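Local atomic coordinates of nitroalkane oxidase (Podospora anserina, PDB entry 3MKH), a protein that oxidises primary and secondary nitroalkanes to aldehydes or ketones with an FAD cofactor, consuming oxygen and releasing nitrite and hydrogen peroxide. Residues F267-G281 and L395-H409. Sequence-based numbering, arbitrary orientation.
Sequences FGAFDGSAVLVGAMG and LPIFDGGNVGIRRRH. With FAD (flavin-adenine dinucleotide), chain E.
Asp399, inferred to be the proton acceptor of this acyl-CoA dehydrogenase-fold flavoenzyme, meets Ser273 and Arg406 in the helical C-terminal domain, beside the FAD. Ser273 OG donates to Asp399 OD1 at 2.6 Å, and OD1 receives it on its syn lone pair, the side of OD2. The same OD1 forms a salt bridge with Arg406 NH2 (2.9 Å), a weak, bent bond. Asp399 CG lies anti to the backbone N (chi1 -152°), which brings the carboxylate up against segment 267-281 of helix 262-298; there OD2 lies at the edge of the Phe270 ring and Val277 CG2 packs 3.6 Å from OD1.

Arg406 grips Phe270 O end-on with NH1 and NH2 (NH2 at 2.9 Å), the oxygen lying in the guanidinium plane. This carbonyl still accepts the helical bond from Ala274 N, while Ala274 CB covers one guanidinium face. Weak bonds from NE and NH2 to Asp399 O tie the loop to the same group. An alanine in place of Arg406 would probably strip Phe270 O of both side-chain donors and leave Asp399 OD1 without its salt-bridge partner, so the loop at Asp399 could shift against the helix.

Farther out, Lys356 binds the carbonyls of Leu395, Phe398 and Gly400, and Gly401 N donates to FAD O1P. Met280 SD makes a Met-aromatic contact at the edge of the Phe398 ring, 3.7 Å from CZ, and FAD C7 lies at that ring's edge too. At the other end His409, whose ND1 bonds Arg349, makes a T-shaped stack with Phe267 (planes at 68°), its CE1 poised 3.7 Å above the centre of the Phe267 ring.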
loop_
_atom_site.group_PDB
_atom_site.type_symbol
_atom_site.label_atom_id
_atom_site.label_comp_id
_atom_site.label_asym_id
_atom_site.label_seq_id
_atom_site.Cartn_x
_atom_site.Cartn_y
_atom_site.Cartn_z
ATOM N N PHE A 267 27.160 9.733 -12.578
ATOM C CA PHE A 267 26.079 8.767 -12.511
ATOM C C PHE A 267 26.630 7.368 -12.316
ATOM O O PHE A 267 25.957 6.516 -11.762
ATOM C CB PHE A 267 25.181 8.861 -13.750
ATOM C CG PHE A 267 24.317 10.095 -13.763
ATOM C CD1 PHE A 267 23.628 10.473 -12.630
ATOM C CD2 PHE A 267 24.195 10.870 -14.900
ATOM C CE1 PHE A 267 22.826 11.614 -12.617
ATOM C CE2 PHE A 267 23.402 12.005 -14.896
ATOM C CZ PHE A 267 22.717 12.377 -13.748
ATOM N N GLY A 268 27.856 7.133 -12.768
ATOM C CA GLY A 268 28.514 5.868 -12.504
ATOM C C GLY A 268 28.746 5.730 -11.013
ATOM O O GLY A 268 28.513 4.668 -10.425
ATOM N N ALA A 269 29.224 6.805 -10.396
ATOM C CA ALA A 269 29.418 6.814 -8.955
ATOM C C ALA A 269 28.074 6.539 -8.261
ATOM O O ALA A 269 28.007 5.742 -7.323
ATOM C CB ALA A 269 29.997 8.150 -8.508
ATOM N N PHE A 270 27.002 7.165 -8.748
ATOM C CA PHE A 270 25.692 6.989 -8.125
ATOM C C PHE A 270 25.069 5.619 -8.384
ATOM O O PHE A 270 24.153 5.220 -7.666
ATOM C CB PHE A 270 24.714 8.094 -8.525
ATOM C CG PHE A 270 25.070 9.455 -7.979
ATOM C CD1 PHE A 270 25.213 9.659 -6.616
ATOM C CD2 PHE A 270 25.230 10.530 -8.829
ATOM C CE1 PHE A 270 25.532 10.918 -6.112
ATOM C CE2 PHE A 270 25.547 11.790 -8.340
ATOM C CZ PHE A 270 25.702 11.985 -6.981
ATOM N N ASP A 271 25.546 4.900 -9.402
ATOM C CA ASP A 271 25.098 3.512 -9.600
ATOM C C ASP A 271 25.648 2.575 -8.507
ATOM O O ASP A 271 24.928 1.724 -7.988
ATOM C CB ASP A 271 25.516 2.981 -10.971
ATOM C CG ASP A 271 24.725 3.603 -12.117
ATOM O OD1 ASP A 271 23.639 4.183 -11.880
ATOM O OD2 ASP A 271 25.203 3.505 -13.266
ATOM N N GLY A 272 26.925 2.734 -8.170
ATOM C CA GLY A 272 27.524 1.993 -7.076
ATOM C C GLY A 272 26.892 2.371 -5.740
ATOM O O GLY A 272 26.583 1.511 -4.906
ATOM N N SER A 273 26.693 3.663 -5.531
ATOM C CA SER A 273 26.151 4.137 -4.261
ATOM C C SER A 273 24.714 3.639 -4.058
ATOM O O SER A 273 24.286 3.399 -2.925
ATOM C CB SER A 273 26.203 5.664 -4.172
ATOM O OG SER A 273 25.313 6.253 -5.108
ATOM N N ALA A 274 23.982 3.490 -5.162
ATOM C CA ALA A 274 22.606 2.976 -5.128
ATOM C C ALA A 274 22.536 1.595 -4.458
ATOM O O ALA A 274 21.612 1.304 -3.690
ATOM C CB ALA A 274 22.025 2.911 -6.554
ATOM N N VAL A 275 23.507 0.744 -4.768
ATOM C CA VAL A 275 23.580 -0.584 -4.155
ATOM C C VAL A 275 23.763 -0.443 -2.648
ATOM O O VAL A 275 23.121 -1.135 -1.857
ATOM C CB VAL A 275 24.745 -1.430 -4.752
ATOM C CG1 VAL A 275 24.890 -2.779 -4.023
ATOM C CG2 VAL A 275 24.544 -1.651 -6.259
ATOM N N LEU A 276 24.635 0.478 -2.254
ATOM C CA LEU A 276 24.976 0.651 -0.845
ATOM C C LEU A 276 23.831 1.303 -0.070
ATOM O O LEU A 276 23.674 1.055 1.116
ATOM C CB LEU A 276 26.274 1.444 -0.695
ATOM C CG LEU A 276 27.571 0.611 -0.634
ATOM C CD1 LEU A 276 27.439 -0.799 -1.203
ATOM C CD2 LEU A 276 28.755 1.346 -1.214
ATOM N N VAL A 277 23.033 2.121 -0.750
ATOM C CA VAL A 277 21.797 2.638 -0.163
ATOM C C VAL A 277 20.808 1.498 0.116
ATOM O O VAL A 277 20.084 1.515 1.125
ATOM C CB VAL A 277 21.139 3.741 -1.040
ATOM C CG1 VAL A 277 19.708 4.042 -0.553
ATOM C CG2 VAL A 277 21.994 5.015 -1.003
ATOM N N GLY A 278 20.792 0.504 -0.768
ATOM C CA GLY A 278 20.030 -0.710 -0.518
ATOM C C GLY A 278 20.454 -1.287 0.823
ATOM O O GLY A 278 19.636 -1.560 1.718
ATOM N N ALA A 279 21.762 -1.402 0.999
ATOM C CA ALA A 279 22.287 -1.986 2.215
ATOM C C ALA A 279 21.997 -1.121 3.450
ATOM O O ALA A 279 21.780 -1.659 4.541
ATOM C CB ALA A 279 23.771 -2.285 2.078
ATOM N N MET A 280 21.981 0.203 3.292
ATOM C CA MET A 280 21.595 1.079 4.422
ATOM C C MET A 280 20.156 0.801 4.827
ATOM O O MET A 280 19.811 0.782 6.021
ATOM C CB MET A 280 21.716 2.561 4.053
ATOM C CG MET A 280 23.101 2.990 3.626
ATOM S SD MET A 280 23.101 4.730 3.134
ATOM C CE MET A 280 24.852 4.971 2.927
ATOM N N GLY A 281 19.309 0.636 3.821
ATOM C CA GLY A 281 17.924 0.262 4.045
ATOM C C GLY A 281 17.796 -1.031 4.841
ATOM O O GLY A 281 17.044 -1.097 5.825
ATOM N N LEU A 395 16.446 8.019 2.995
ATOM C CA LEU A 395 16.947 7.062 2.004
ATOM C C LEU A 395 16.304 7.219 0.621
ATOM O O LEU A 395 17.008 7.190 -0.386
ATOM C CB LEU A 395 16.842 5.618 2.522
ATOM C CG LEU A 395 17.659 5.341 3.803
ATOM C CD1 LEU A 395 17.497 3.865 4.183
ATOM C CD2 LEU A 395 19.155 5.688 3.641
ATOM N N PRO A 396 14.969 7.379 0.563
ATOM C CA PRO A 396 14.345 7.546 -0.752
ATOM C C PRO A 396 14.733 8.870 -1.405
ATOM O O PRO A 396 14.816 8.929 -2.630
ATOM C CB PRO A 396 12.845 7.543 -0.417
ATOM C CG PRO A 396 12.752 6.755 0.855
ATOM C CD PRO A 396 13.957 7.227 1.622
ATOM N N ILE A 397 15.001 9.898 -0.597
ATOM C CA ILE A 397 15.172 11.256 -1.114
ATOM C C ILE A 397 16.619 11.657 -1.366
ATOM O O ILE A 397 16.878 12.565 -2.152
ATOM C CB ILE A 397 14.477 12.325 -0.219
ATOM C CG1 ILE A 397 14.996 12.271 1.222
ATOM C CG2 ILE A 397 12.961 12.129 -0.215
ATOM C CD1 ILE A 397 14.287 13.288 2.152
ATOM N N PHE A 398 17.570 10.984 -0.722
ATOM C CA PHE A 398 18.962 11.372 -0.902
ATOM C C PHE A 398 19.632 10.447 -1.911
ATOM O O PHE A 398 18.972 9.560 -2.479
ATOM C CB PHE A 398 19.729 11.511 0.441
ATOM C CG PHE A 398 20.371 10.231 0.955
ATOM C CD1 PHE A 398 19.940 8.977 0.530
ATOM C CD2 PHE A 398 21.389 10.297 1.897
ATOM C CE1 PHE A 398 20.527 7.819 1.020
ATOM C CE2 PHE A 398 21.987 9.128 2.394
ATOM C CZ PHE A 398 21.557 7.898 1.954
ATOM N N ASP A 399 20.909 10.704 -2.173
ATOM C CA ASP A 399 21.673 9.941 -3.149
ATOM C C ASP A 399 20.925 9.827 -4.482
ATOM O O ASP A 399 20.906 8.756 -5.097
ATOM C CB ASP A 399 21.984 8.554 -2.592
ATOM C CG ASP A 399 23.264 7.973 -3.172
ATOM O OD1 ASP A 399 23.192 6.913 -3.829
ATOM O OD2 ASP A 399 24.337 8.588 -2.967
ATOM N N GLY A 400 20.334 10.937 -4.930
ATOM C CA GLY A 400 19.461 10.929 -6.082
ATOM C C GLY A 400 18.087 10.404 -5.699
ATOM O O GLY A 400 17.881 9.186 -5.560
ATOM N N GLY A 401 17.148 11.329 -5.525
ATOM C CA GLY A 401 15.813 11.008 -5.032
ATOM C C GLY A 401 15.077 10.031 -5.932
ATOM O O GLY A 401 15.296 10.040 -7.145
ATOM N N ASN A 402 14.210 9.197 -5.357
ATOM C CA ASN A 402 13.507 8.190 -6.161
ATOM C C ASN A 402 12.586 8.793 -7.232
ATOM O O ASN A 402 12.482 8.269 -8.345
ATOM C CB ASN A 402 12.715 7.221 -5.286
ATOM C CG ASN A 402 13.609 6.354 -4.407
ATOM O OD1 ASN A 402 13.126 5.668 -3.508
ATOM N ND2 ASN A 402 14.908 6.390 -4.656
ATOM N N VAL A 403 11.920 9.896 -6.906
ATOM C CA VAL A 403 10.860 10.413 -7.786
ATOM C C VAL A 403 11.422 11.217 -8.957
ATOM O O VAL A 403 10.953 11.096 -10.089
ATOM C CB VAL A 403 9.856 11.282 -6.987
ATOM C CG1 VAL A 403 8.768 11.860 -7.903
ATOM C CG2 VAL A 403 9.236 10.454 -5.862
ATOM N N GLY A 404 12.425 12.040 -8.668
ATOM C CA GLY A 404 12.984 12.953 -9.643
ATOM C C GLY A 404 14.162 12.395 -10.418
ATOM O O GLY A 404 14.474 12.884 -11.506
ATOM N N ILE A 405 14.829 11.387 -9.858
ATOM C CA ILE A 405 16.081 10.902 -10.449
ATOM C C ILE A 405 16.083 9.398 -10.716
ATOM O O ILE A 405 16.070 8.966 -11.881
ATOM C CB ILE A 405 17.294 11.304 -9.592
ATOM C CG1 ILE A 405 17.326 12.836 -9.455
ATOM C CG2 ILE A 405 18.593 10.745 -10.193
ATOM C CD1 ILE A 405 18.630 13.395 -8.928
ATOM N N ARG A 406 16.104 8.603 -9.649
ATOM C CA ARG A 406 16.186 7.149 -9.807
ATOM C C ARG A 406 15.097 6.578 -10.747
ATOM O O ARG A 406 15.415 5.813 -11.664
ATOM C CB ARG A 406 16.221 6.430 -8.450
ATOM C CG ARG A 406 17.342 6.887 -7.499
ATOM C CD ARG A 406 18.708 7.012 -8.184
ATOM N NE ARG A 406 19.791 6.974 -7.191
ATOM C CZ ARG A 406 21.015 6.493 -7.411
ATOM N NH1 ARG A 406 21.352 6.015 -8.609
ATOM N NH2 ARG A 406 21.908 6.486 -6.424
ATOM N N ARG A 407 13.829 6.935 -10.549
ATOM C CA ARG A 407 12.796 6.413 -11.451
ATOM C C ARG A 407 12.906 6.943 -12.900
ATOM O O ARG A 407 12.494 6.258 -13.837
ATOM C CB ARG A 407 11.381 6.611 -10.898
ATOM C CG ARG A 407 11.068 5.761 -9.657
ATOM C CD ARG A 407 9.555 5.807 -9.293
ATOM N NE ARG A 407 9.268 4.913 -8.172
ATOM C CZ ARG A 407 9.320 5.282 -6.896
ATOM N NH1 ARG A 407 9.596 6.544 -6.570
ATOM N NH2 ARG A 407 9.072 4.396 -5.948
ATOM N N ARG A 408 13.430 8.159 -13.075
ATOM C CA ARG A 408 13.674 8.716 -14.416
ATOM C C ARG A 408 14.769 7.924 -15.124
ATOM O O ARG A 408 14.733 7.750 -16.336
ATOM C CB ARG A 408 14.100 10.188 -14.363
ATOM C CG ARG A 408 13.066 11.154 -13.813
ATOM C CD ARG A 408 11.671 10.827 -14.318
ATOM N NE ARG A 408 10.823 10.505 -13.185
ATOM C CZ ARG A 408 9.916 9.535 -13.155
ATOM N NH1 ARG A 408 9.699 8.765 -14.215
ATOM N NH2 ARG A 408 9.220 9.343 -12.038
ATOM N N HIS A 409 15.771 7.474 -14.375
ATOM C CA HIS A 409 16.781 6.614 -14.973
ATOM C C HIS A 409 16.183 5.263 -15.392
ATOM O O HIS A 409 16.405 4.814 -16.509
ATOM C CB HIS A 409 17.984 6.453 -14.047
ATOM C CG HIS A 409 18.854 7.672 -13.992
ATOM N ND1 HIS A 409 20.157 7.677 -14.438
ATOM C CD2 HIS A 409 18.596 8.933 -13.571
ATOM C CE1 HIS A 409 20.672 8.883 -14.276
ATOM N NE2 HIS A 409 19.744 9.664 -13.755
HETATM P PA FAD E . 15.727 17.752 -6.616
HETATM O O1A FAD E . 16.236 18.398 -7.823
HETATM O O2A FAD E . 15.862 18.437 -5.329
HETATM O O5B FAD E . 14.179 17.395 -6.855
HETATM C C5B FAD E . 13.228 17.499 -5.797
HETATM C C4B FAD E . 11.883 16.828 -6.132
HETATM O O4B FAD E . 11.284 17.508 -7.243
HETATM C C3B FAD E . 12.073 15.384 -6.590
HETATM O O3B FAD E . 12.014 14.506 -5.465
HETATM C C2B FAD E . 10.860 15.162 -7.475
HETATM O O2B FAD E . 9.740 14.776 -6.685
HETATM C C1B FAD E . 10.613 16.541 -8.089
HETATM N N9A FAD E . 11.203 16.561 -9.457
HETATM C C8A FAD E . 12.182 17.356 -9.877
HETATM N N7A FAD E . 12.458 17.095 -11.149
HETATM C C5A FAD E . 11.644 16.124 -11.546
HETATM C C6A FAD E . 11.465 15.452 -12.747
HETATM N N6A FAD E . 12.209 15.747 -13.805
HETATM N N1A FAD E . 10.528 14.502 -12.822
HETATM C C2A FAD E . 9.782 14.202 -11.774
HETATM N N3A FAD E . 9.926 14.825 -10.616
HETATM C C4A FAD E . 10.845 15.784 -10.471
HETATM N N1 FAD E . 24.609 15.472 -2.519
HETATM C C2 FAD E . 25.891 15.423 -3.051
HETATM O O2 FAD E . 26.138 16.026 -4.086
HETATM N N3 FAD E . 26.886 14.689 -2.413
HETATM C C4 FAD E . 26.611 14.003 -1.233
HETATM O O4 FAD E . 27.498 13.362 -0.675
HETATM C C4X FAD E . 25.329 14.054 -0.700
HETATM N N5 FAD E . 25.016 13.373 0.479
HETATM C C5X FAD E . 23.848 13.710 1.171
HETATM C C6 FAD E . 23.661 13.320 2.493
HETATM C C7 FAD E . 22.497 13.669 3.167
HETATM C C7M FAD E . 22.283 13.251 4.619
HETATM C C8 FAD E . 21.519 14.407 2.515
HETATM C C8M FAD E . 20.234 14.799 3.246
HETATM C C9 FAD E . 21.704 14.788 1.194
HETATM C C9A FAD E . 22.866 14.444 0.523
HETATM N N10 FAD E . 23.056 14.832 -0.803
HETATM C C10 FAD E . 24.335 14.786 -1.344
HETATM C "C1'" FAD E . 21.916 15.276 -1.641
HETATM C "C2'" FAD E . 21.224 14.081 -2.298
HETATM O "O2'" FAD E . 22.124 13.423 -3.183
HETATM C "C3'" FAD E . 19.941 14.471 -3.052
HETATM O "O3'" FAD E . 19.269 13.279 -3.433
HETATM C "C4'" FAD E . 20.194 15.304 -4.317
HETATM O "O4'" FAD E . 20.402 16.667 -3.976
HETATM C "C5'" FAD E . 18.994 15.210 -5.267
HETATM O "O5'" FAD E . 17.779 15.568 -4.606
HETATM P P FAD E . 16.365 15.281 -5.284
HETATM O O1P FAD E . 16.384 13.916 -5.820
HETATM O O2P FAD E . 15.306 15.657 -4.348
HETATM O O3P FAD E . 16.405 16.295 -6.539
#